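Local coordinates for protein SAWADEE HOMEODOMAIN HOMOLOG 1 (Arabidopsis thaliana, PDB 4IUP), which binds methylated histone H3 tails through its SAWADEE domain and acts with RNA polymerase IV in RNA-directed DNA methylation, at residues V73-D85 and D118-R132. The protein carries 2 engineered substitutions. Residues are numbered along the deposited sequence; the frame is centred on the assembly and turned at random.
Engineered in segment 73-85: Met77 (natural residue Leu).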
ATOM      1  N   VAL A  73      -9.470  -7.792 -10.555  1.00  9.88           N
ATOM      2  CA  VAL A  73      -9.368  -6.601 -11.395  1.00 12.17           C
ATOM      3  C   VAL A  73     -10.206  -5.484 -10.765  1.00 14.32           C
ATOM      4  O   VAL A  73     -11.342  -5.720 -10.328  1.00 15.41           O
ATOM      5  CB  VAL A  73      -9.833  -6.892 -12.854  1.00 13.24           C
ATOM      6  CG1 VAL A  73      -9.983  -5.598 -13.660  1.00 14.00           C
ATOM      7  CG2 VAL A  73      -8.850  -7.836 -13.549  1.00 17.44           C
ATOM      8  N   GLY A  74      -9.624  -4.288 -10.685  1.00 10.35           N
ATOM      9  CA  GLY A  74     -10.266  -3.145 -10.023  1.00 11.38           C
ATOM     10  C   GLY A  74      -9.826  -2.912  -8.581  1.00 13.32           C
ATOM     11  O   GLY A  74     -10.016  -1.819  -8.043  1.00 15.16           O
ATOM     12  N   ASP A  75      -9.237  -3.928  -7.951  1.00  8.39           N
ATOM     13  CA  ASP A  75      -8.820  -3.818  -6.552  1.00  6.66           C
ATOM     14  C   ASP A  75      -7.689  -2.824  -6.356  1.00  8.76           C
ATOM     15  O   ASP A  75      -6.736  -2.776  -7.146  1.00  9.57           O
ATOM     16  CB  ASP A  75      -8.378  -5.175  -5.985  1.00  5.98           C
ATOM     17  CG  ASP A  75      -9.542  -6.094  -5.653  1.00 17.57           C
ATOM     18  OD1 ASP A  75     -10.721  -5.682  -5.778  1.00 15.15           O
ATOM     19  OD2 ASP A  75      -9.269  -7.242  -5.252  1.00 14.26           O
ATOM     20  N   LEU A  76      -7.806  -2.034  -5.295  1.00  7.64           N
ATOM     21  CA  LEU A  76      -6.701  -1.205  -4.827  1.00 10.81           C
ATOM     22  C   LEU A  76      -5.725  -2.079  -4.040  1.00 10.39           C
ATOM     23  O   LEU A  76      -6.129  -2.801  -3.124  1.00 10.55           O
ATOM     24  CB  LEU A  76      -7.227  -0.056  -3.953  1.00 11.99           C
ATOM     25  CG  LEU A  76      -6.205   0.801  -3.194  1.00 12.69           C
ATOM     26  CD1 LEU A  76      -5.397   1.665  -4.165  1.00 17.84           C
ATOM     27  CD2 LEU A  76      -6.918   1.664  -2.157  1.00 17.50           C
HETATM   28  N   MSE A  77      -4.444  -2.015  -4.409  1.00  9.87           N
HETATM   29  CA  MSE A  77      -3.395  -2.775  -3.726  1.00 11.52           C
HETATM   30  C   MSE A  77      -2.268  -1.835  -3.332  1.00 11.45           C
HETATM   31  O   MSE A  77      -2.008  -0.848  -4.029  1.00  9.52           O
HETATM   32  CB  MSE A  77      -2.801  -3.865  -4.636  1.00  7.53           C
HETATM   33  CG  MSE A  77      -3.806  -4.777  -5.311  1.00 12.41           C
HETATM   34 SE   MSE A  77      -4.854  -5.840  -4.062  1.00 26.49          SE
HETATM   35  CE  MSE A  77      -3.502  -7.168  -3.553  1.00  9.67           C
ATOM     36  N   LEU A  78      -1.598  -2.149  -2.228  1.00 10.02           N
ATOM     37  CA  LEU A  78      -0.311  -1.538  -1.925  1.00  6.23           C
ATOM     38  C   LEU A  78       0.774  -2.376  -2.604  1.00 11.85           C
ATOM     39  O   LEU A  78       0.906  -3.573  -2.319  1.00 11.76           O
ATOM     40  CB  LEU A  78      -0.067  -1.451  -0.412  1.00  4.83           C
ATOM     41  CG  LEU A  78       1.226  -0.721  -0.014  1.00  5.17           C
ATOM     42  CD1 LEU A  78       1.149   0.774  -0.351  1.00  4.74           C
ATOM     43  CD2 LEU A  78       1.554  -0.924   1.471  1.00  8.36           C
ATOM     44  N   CYS A  79       1.547  -1.741  -3.486  1.00  8.44           N
ATOM     45  CA  CYS A  79       2.468  -2.445  -4.376  1.00  6.92           C
ATOM     46  C   CYS A  79       3.915  -2.066  -4.133  1.00 10.22           C
ATOM     47  O   CYS A  79       4.241  -0.884  -3.971  1.00  8.15           O
ATOM     48  CB  CYS A  79       2.133  -2.134  -5.836  1.00 11.85           C
ATOM     49  SG  CYS A  79       0.436  -2.434  -6.290  1.00 14.87           S
ATOM     50  N   PHE A  80       4.780  -3.074  -4.120  1.00  6.79           N
ATOM     51  CA  PHE A  80       6.214  -2.846  -3.988  1.00  8.64           C
ATOM     52  C   PHE A  80       6.802  -2.430  -5.332  1.00 14.25           C
ATOM     53  O   PHE A  80       6.943  -3.253  -6.245  1.00  8.47           O
ATOM     54  CB  PHE A  80       6.915  -4.091  -3.437  1.00  8.95           C
ATOM     55  CG  PHE A  80       8.379  -3.891  -3.151  1.00  9.95           C
ATOM     56  CD1 PHE A  80       8.797  -2.956  -2.210  1.00 11.36           C
ATOM     57  CD2 PHE A  80       9.339  -4.645  -3.818  1.00 11.60           C
ATOM     58  CE1 PHE A  80      10.145  -2.774  -1.935  1.00 11.31           C
ATOM     59  CE2 PHE A  80      10.704  -4.463  -3.550  1.00 10.20           C
ATOM     60  CZ  PHE A  80      11.102  -3.537  -2.608  1.00 12.52           C
ATOM     61  N   GLN A  81       7.136  -1.145  -5.437  1.00  7.34           N
ATOM     62  CA  GLN A  81       7.599  -0.537  -6.680  1.00  9.53           C
ATOM     63  C   GLN A  81       9.097  -0.285  -6.591  1.00 13.70           C
ATOM     64  O   GLN A  81       9.543   0.650  -5.920  1.00 11.74           O
ATOM     65  CB  GLN A  81       6.844   0.774  -6.933  1.00  9.55           C
ATOM     66  CG  GLN A  81       7.122   1.451  -8.288  1.00 13.48           C
ATOM     67  CD  GLN A  81       6.582   2.867  -8.340  1.00 16.14           C
ATOM     68  OE1 GLN A  81       5.479   3.114  -8.845  1.00 22.76           O
ATOM     69  NE2 GLN A  81       7.342   3.802  -7.804  1.00  9.35           N
ATOM     70  N   GLU A  82       9.864  -1.130  -7.273  1.00  7.93           N
ATOM     71  CA  GLU A  82      11.320  -1.041  -7.257  1.00 10.27           C
ATOM     72  C   GLU A  82      11.828  -0.521  -8.597  1.00 11.86           C
ATOM     73  O   GLU A  82      11.567  -1.118  -9.641  1.00 13.54           O
ATOM     74  CB  GLU A  82      11.931  -2.408  -6.928  1.00 15.18           C
ATOM     75  CG  GLU A  82      13.447  -2.387  -6.745  1.00 24.10           C
ATOM     76  CD  GLU A  82      13.982  -3.642  -6.081  1.00 27.59           C
ATOM     77  OE1 GLU A  82      13.469  -4.751  -6.365  1.00 26.55           O
ATOM     78  OE2 GLU A  82      14.927  -3.515  -5.280  1.00 26.76           O
ATOM     79  N   ARG A  83      12.539   0.603  -8.558  1.00 12.75           N
ATOM     80  CA  ARG A  83      13.058   1.255  -9.766  1.00 20.44           C
ATOM     81  C   ARG A  83      14.434   1.811  -9.471  1.00 20.53           C
ATOM     82  O   ARG A  83      14.585   2.618  -8.551  1.00 21.02           O
ATOM     83  CB  ARG A  83      12.147   2.406 -10.202  1.00 22.62           C
ATOM     84  CG  ARG A  83      10.813   1.970 -10.731  1.00 28.05           C
ATOM     85  CD  ARG A  83       9.886   3.144 -10.956  1.00 27.21           C
ATOM     86  NE  ARG A  83       8.641   2.685 -11.557  1.00 25.93           N
ATOM     87  CZ  ARG A  83       7.564   3.437 -11.759  1.00 28.31           C
ATOM     88  NH1 ARG A  83       7.552   4.717 -11.411  1.00 25.20           N
ATOM     89  NH2 ARG A  83       6.491   2.894 -12.316  1.00 27.04           N
ATOM     90  N   GLU A  84      15.408   1.406 -10.256  1.00 20.69           N
ATOM     91  CA  GLU A  84      16.766   1.787 -10.008  1.00 25.46           C
ATOM     92  C   GLU A  84      17.105   1.354  -8.542  1.00 37.54           C
ATOM     93  O   GLU A  84      16.849   0.240  -8.175  1.00 41.76           O
ATOM     94  CB  GLU A  84      16.943   3.270 -10.407  1.00 24.92           C
ATOM     95  CG  GLU A  84      16.793   3.467 -11.950  1.00 42.03           C
ATOM     96  CD  GLU A  84      16.876   4.935 -12.503  1.00 51.15           C
ATOM     97  OE1 GLU A  84      16.276   5.864 -11.990  1.00 39.29           O
ATOM     98  OE2 GLU A  84      17.552   5.119 -13.521  1.00 59.05           O
ATOM     99  N   ASP A  85      17.640   2.222  -7.712  1.00 32.98           N
ATOM    100  CA  ASP A  85      17.842   1.759  -6.345  1.00 40.48           C
ATOM    101  C   ASP A  85      16.799   2.332  -5.382  1.00 32.15           C
ATOM    102  O   ASP A  85      16.981   2.384  -4.188  1.00 33.29           O
ATOM    103  CB  ASP A  85      19.249   2.057  -5.859  1.00 63.79           C
ATOM    104  CG  ASP A  85      19.469   3.504  -5.642  1.00 77.63           C
ATOM    105  OD1 ASP A  85      18.988   4.290  -6.469  1.00 80.28           O
ATOM    106  OD2 ASP A  85      20.100   3.851  -4.626  1.00 83.65           O
ATOM    107  N   ASP A 118       1.766   8.106 -11.033  1.00 26.41           N
ATOM    108  CA  ASP A 118       2.389   8.436 -12.316  1.00 27.59           C
ATOM    109  C   ASP A 118       1.778   7.670 -13.483  1.00 28.04           C
ATOM    110  O   ASP A 118       2.264   7.759 -14.615  1.00 26.89           O
ATOM    111  CB  ASP A 118       3.909   8.222 -12.256  1.00 28.88           C
ATOM    112  CG  ASP A 118       4.295   6.789 -11.923  1.00 31.20           C
ATOM    113  OD1 ASP A 118       3.456   5.870 -12.073  1.00 23.53           O
ATOM    114  OD2 ASP A 118       5.459   6.581 -11.511  1.00 40.59           O
ATOM    115  N   ASN A 119       0.767   6.878 -13.169  1.00 27.06           N
ATOM    116  CA  ASN A 119      -0.049   6.199 -14.141  1.00 26.97           C
ATOM    117  C   ASN A 119       0.670   5.110 -14.949  1.00 22.25           C
ATOM    118  O   ASN A 119       0.156   4.620 -15.921  1.00 27.94           O
ATOM    119  CB  ASN A 119      -0.630   7.238 -15.059  1.00 34.07           C
ATOM    120  CG  ASN A 119      -1.887   6.797 -15.677  1.00 33.39           C
ATOM    121  OD1 ASN A 119      -2.617   6.015 -15.110  1.00 30.14           O
ATOM    122  ND2 ASN A 119      -2.157   7.304 -16.869  1.00 33.50           N
ATOM    123  N   THR A 120       1.850   4.734 -14.503  1.00 13.61           N
ATOM    124  CA  THR A 120       2.651   3.707 -15.163  1.00 12.59           C
ATOM    125  C   THR A 120       2.147   2.315 -14.798  1.00 13.06           C
ATOM    126  O   THR A 120       1.424   2.151 -13.809  1.00 14.53           O
ATOM    127  CB  THR A 120       4.146   3.819 -14.795  1.00 23.96           C
ATOM    128  OG1 THR A 120       4.297   3.715 -13.374  1.00 23.01           O
ATOM    129  CG2 THR A 120       4.722   5.147 -15.274  1.00 25.29           C
ATOM    130  N   GLU A 121       2.534   1.316 -15.589  1.00 13.52           N
ATOM    131  CA  GLU A 121       2.089  -0.056 -15.344  1.00 17.00           C
ATOM    132  C   GLU A 121       3.256  -1.013 -15.117  1.00 20.58           C
ATOM    133  O   GLU A 121       4.358  -0.800 -15.631  1.00 20.08           O
ATOM    134  CB  GLU A 121       1.181  -0.546 -16.478  1.00 15.62           C
ATOM    135  CG  GLU A 121      -0.165   0.162 -16.519  1.00 21.01           C
ATOM    136  CD  GLU A 121      -1.102  -0.377 -17.583  1.00 29.44           C
ATOM    137  OE1 GLU A 121      -0.619  -0.962 -18.575  1.00 24.93           O
ATOM    138  OE2 GLU A 121      -2.332  -0.215 -17.424  1.00 32.59           O
ATOM    139  N   GLU A 122       3.008  -2.060 -14.332  1.00 12.57           N
ATOM    140  CA  GLU A 122       4.027  -3.055 -14.015  1.00 10.73           C
ATOM    141  C   GLU A 122       3.346  -4.395 -13.757  1.00 12.16           C
ATOM    142  O   GLU A 122       2.272  -4.441 -13.159  1.00 12.26           O
ATOM    143  CB  GLU A 122       4.830  -2.628 -12.777  1.00 13.38           C
ATOM    144  CG  GLU A 122       5.965  -3.576 -12.398  1.00 18.17           C
ATOM    145  CD  GLU A 122       6.896  -3.031 -11.318  1.00 27.20           C
ATOM    146  OE1 GLU A 122       6.609  -1.964 -10.725  1.00 20.28           O
ATOM    147  OE2 GLU A 122       7.926  -3.692 -11.053  1.00 33.22           O
ATOM    148  N   SER A 123       3.965  -5.474 -14.232  1.00  7.29           N
ATOM    149  CA  SER A 123       3.510  -6.818 -13.922  1.00  9.69           C
ATOM    150  C   SER A 123       4.150  -7.292 -12.617  1.00 12.07           C
ATOM    151  O   SER A 123       5.371  -7.366 -12.511  1.00 12.70           O
ATOM    152  CB  SER A 123       3.847  -7.770 -15.070  1.00 14.84           C
ATOM    153  OG  SER A 123       3.096  -7.432 -16.223  1.00 15.81           O
ATOM    154  N   LEU A 124       3.314  -7.604 -11.627  1.00 13.36           N
ATOM    155  CA  LEU A 124       3.782  -7.998 -10.300  1.00 12.42           C
ATOM    156  C   LEU A 124       3.258  -9.368  -9.892  1.00 14.91           C
ATOM    157  O   LEU A 124       2.167  -9.782 -10.301  1.00 11.66           O
ATOM    158  CB  LEU A 124       3.371  -6.957  -9.246  1.00  5.16           C
ATOM    159  CG  LEU A 124       3.968  -5.544  -9.365  1.00  6.64           C
ATOM    160  CD1 LEU A 124       3.374  -4.625  -8.316  1.00  7.73           C
ATOM    161  CD2 LEU A 124       5.477  -5.581  -9.232  1.00  8.68           C
ATOM    162  N   GLY A 125       4.045 -10.069  -9.085  1.00  8.82           N
ATOM    163  CA  GLY A 125       3.584 -11.299  -8.462  1.00  9.23           C
ATOM    164  C   GLY A 125       2.899 -10.990  -7.140  1.00  9.92           C
ATOM    165  O   GLY A 125       2.981  -9.858  -6.617  1.00  8.52           O
ATOM    166  N   LEU A 126       2.232 -11.999  -6.592  1.00  5.99           N
ATOM    167  CA  LEU A 126       1.534 -11.855  -5.318  1.00  9.61           C
ATOM    168  C   LEU A 126       2.486 -11.396  -4.204  1.00  6.33           C
ATOM    169  O   LEU A 126       2.077 -10.702  -3.271  1.00  8.82           O
ATOM    170  CB  LEU A 126       0.848 -13.171  -4.918  1.00  5.88           C
ATOM    171  CG  LEU A 126      -0.215 -13.048  -3.817  1.00  9.01           C
ATOM    172  CD1 LEU A 126      -1.394 -12.211  -4.305  1.00  5.58           C
ATOM    173  CD2 LEU A 126      -0.674 -14.427  -3.348  1.00 11.51           C
ATOM    174  N   GLU A 127       3.753 -11.772  -4.323  1.00  9.02           N
ATOM    175  CA  GLU A 127       4.751 -11.487  -3.286  1.00 11.60           C
ATOM    176  C   GLU A 127       5.156 -10.007  -3.204  1.00 10.60           C
ATOM    177  O   GLU A 127       5.912  -9.621  -2.314  1.00 13.47           O
ATOM    178  CB  GLU A 127       5.983 -12.391  -3.464  1.00  9.43           C
ATOM    179  CG  GLU A 127       6.972 -11.975  -4.572  1.00  6.58           C
ATOM    180  CD  GLU A 127       6.489 -12.237  -5.998  1.00 17.14           C
ATOM    181  OE1 GLU A 127       5.507 -12.990  -6.200  1.00 14.90           O
ATOM    182  OE2 GLU A 127       7.118 -11.685  -6.931  1.00 18.99           O
ATOM    183  N   ARG A 128       4.663  -9.190  -4.135  1.00  8.18           N
ATOM    184  CA  ARG A 128       4.950  -7.754  -4.138  1.00  7.65           C
ATOM    185  C   ARG A 128       3.702  -6.884  -3.989  1.00 11.68           C
ATOM    186  O   ARG A 128       3.758  -5.674  -4.179  1.00  8.04           O
ATOM    187  CB  ARG A 128       5.731  -7.357  -5.400  1.00  5.86           C
ATOM    188  CG  ARG A 128       7.118  -7.981  -5.450  1.00  8.14           C
ATOM    189  CD  ARG A 128       8.111  -7.232  -6.329  1.00 10.52           C
ATOM    190  NE  ARG A 128       9.423  -7.861  -6.182  1.00 16.81           N
ATOM    191  CZ  ARG A 128      10.600  -7.275  -6.396  1.00 23.11           C
ATOM    192  NH1 ARG A 128      10.680  -6.008  -6.799  1.00 19.82           N
ATOM    193  NH2 ARG A 128      11.710  -7.980  -6.209  1.00 16.16           N
ATOM    194  N   ILE A 129       2.575  -7.497  -3.651  1.00  9.38           N
ATOM    195  CA  ILE A 129       1.338  -6.744  -3.496  1.00  9.57           C
ATOM    196  C   ILE A 129       0.625  -7.086  -2.182  1.00 12.64           C
ATOM    197  O   ILE A 129       0.675  -8.226  -1.716  1.00 12.82           O
ATOM    198  CB  ILE A 129       0.394  -6.898  -4.729  1.00 12.53           C
ATOM    199  CG1 ILE A 129      -0.061  -8.350  -4.919  1.00  9.78           C
ATOM    200  CG2 ILE A 129       1.066  -6.369  -6.019  1.00  9.62           C
ATOM    201  CD1 ILE A 129      -1.043  -8.530  -6.087  1.00  7.51           C
ATOM    202  N   CYS A 130      -0.015  -6.086  -1.586  1.00  7.25           N
ATOM    203  CA  CYS A 130      -0.785  -6.270  -0.351  1.00  7.20           C
ATOM    204  C   CYS A 130      -2.194  -5.737  -0.531  1.00  7.94           C
ATOM    205  O   CYS A 130      -2.395  -4.743  -1.221  1.00 10.07           O
ATOM    206  CB  CYS A 130      -0.123  -5.541   0.816  1.00  9.57           C
ATOM    207  SG  CYS A 130       1.281  -6.416   1.548  1.00 20.59           S
ATOM    208  N   ARG A 131      -3.167  -6.380   0.105  1.00  7.55           N
ATOM    209  CA  ARG A 131      -4.563  -5.989  -0.062  1.00  7.33           C
ATOM    210  C   ARG A 131      -4.994  -4.989   1.007  1.00  8.07           C
ATOM    211  O   ARG A 131      -4.336  -4.848   2.035  1.00  9.61           O
ATOM    212  CB  ARG A 131      -5.486  -7.218  -0.064  1.00  7.58           C
ATOM    213  CG  ARG A 131      -5.615  -7.928   1.293  1.00  9.92           C
ATOM    214  CD  ARG A 131      -6.721  -8.980   1.266  1.00 13.31           C
ATOM    215  NE  ARG A 131      -6.800  -9.720   2.529  1.00 12.82           N
ATOM    216  CZ  ARG A 131      -7.521  -9.342   3.586  1.00 19.77           C
ATOM    217  NH1 ARG A 131      -8.249  -8.230   3.549  1.00 13.35           N
ATOM    218  NH2 ARG A 131      -7.521 -10.085   4.686  1.00 15.07           N
ATOM    219  N   ARG A 132      -6.101  -4.301   0.752  1.00  7.97           N
ATOM    220  CA  ARG A 132      -6.710  -3.416   1.740  1.00  8.92           C
ATOM    221  C   ARG A 132      -7.667  -4.246   2.591  1.00 12.81           C
ATOM    222  O   ARG A 132      -8.177  -5.268   2.113  1.00 13.21           O
ATOM    223  CB  ARG A 132      -7.469  -2.279   1.043  1.00 12.13           C
ATOM    224  CG  ARG A 132      -6.611  -1.382   0.131  1.00 12.53           C
ATOM    225  CD  ARG A 132      -5.599  -0.531   0.909  1.00  8.92           C
ATOM    226  NE  ARG A 132      -6.231   0.134   2.052  1.00 10.25           N
ATOM    227  CZ  ARG A 132      -5.783   0.094   3.304  1.00  8.35           C
ATOM    228  NH1 ARG A 132      -4.667  -0.561   3.613  1.00  6.46           N
ATOM    229  NH2 ARG A 132      -6.457   0.721   4.259  1.00  8.22           N
TER
HETATM  230  O   HOH W   1      -7.338  -4.720  -1.862  1.00 12.51           O
HETATM  231  O   HOH W   2       8.508  -3.514  -8.324  1.00 17.77           O
HETATM  232  O   HOH W   3      14.026  -6.894  -7.597  1.00 30.67           O
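Thr120 OG1 is gripped from two sides: it accepts from Arg83 NH2 at 2.6 Å and donates to Asp118 OD1. Arg83 NH1 meets the syn side of Asp118 OD2 at 2.8 Å in a salt bridge, so hydroxyl and carboxylate share one edge of the guanidinium, whose plane lies 22° from that of the carboxylate. The Asx turn, in which Asp118 OD1 also takes the backbone N of Thr120, presents both acceptors, and Gln81 OE1 lies over one guanidinium face. A leucine in place of Arg83 would probably leave Asp118 without its cationic mate across the contact and Thr120 OG1 without this donor. One residue back, Glu82 meets Arg128, whose extended chain passes the edge of the Phe80 ring. Phe80 CD2 lies over one guanidinium face, 3.5 Å from Arg128 NH1, which makes a salt bridge to the anti side of Glu82 OE1 at 3.1 Å, somewhat out of the carboxylate plane. A water joins Arg128 NH2 to the same oxygen. Toward its start, strand 76-83 pairs antiparallel with 129-131: Leu78 and Cys130 exchange N-H...O bonds, and Phe80 N gives a nearly straight one (174°) to Arg128 O. On one face, Cys79 CB packs 3.7 Å from Leu124 CD1, while the engineered, selenium-bearing Met77, bent twice along its chain, brings CE to 3.8 Å from Ile129 CD1. This pairing belongs to the zinc-bearing part of the tandem-tudor SAWADEE domain; the Ile129 side chain lies about 8 Å from those of zinc ligands Cys68 and Cys107. Strand 129-131 lies between 76-83 and 56-62, strand 86-98 flanks 76-83 on its other side, and strand 121-124, next to 110-115 in the sheet, runs at 101° to 76-83.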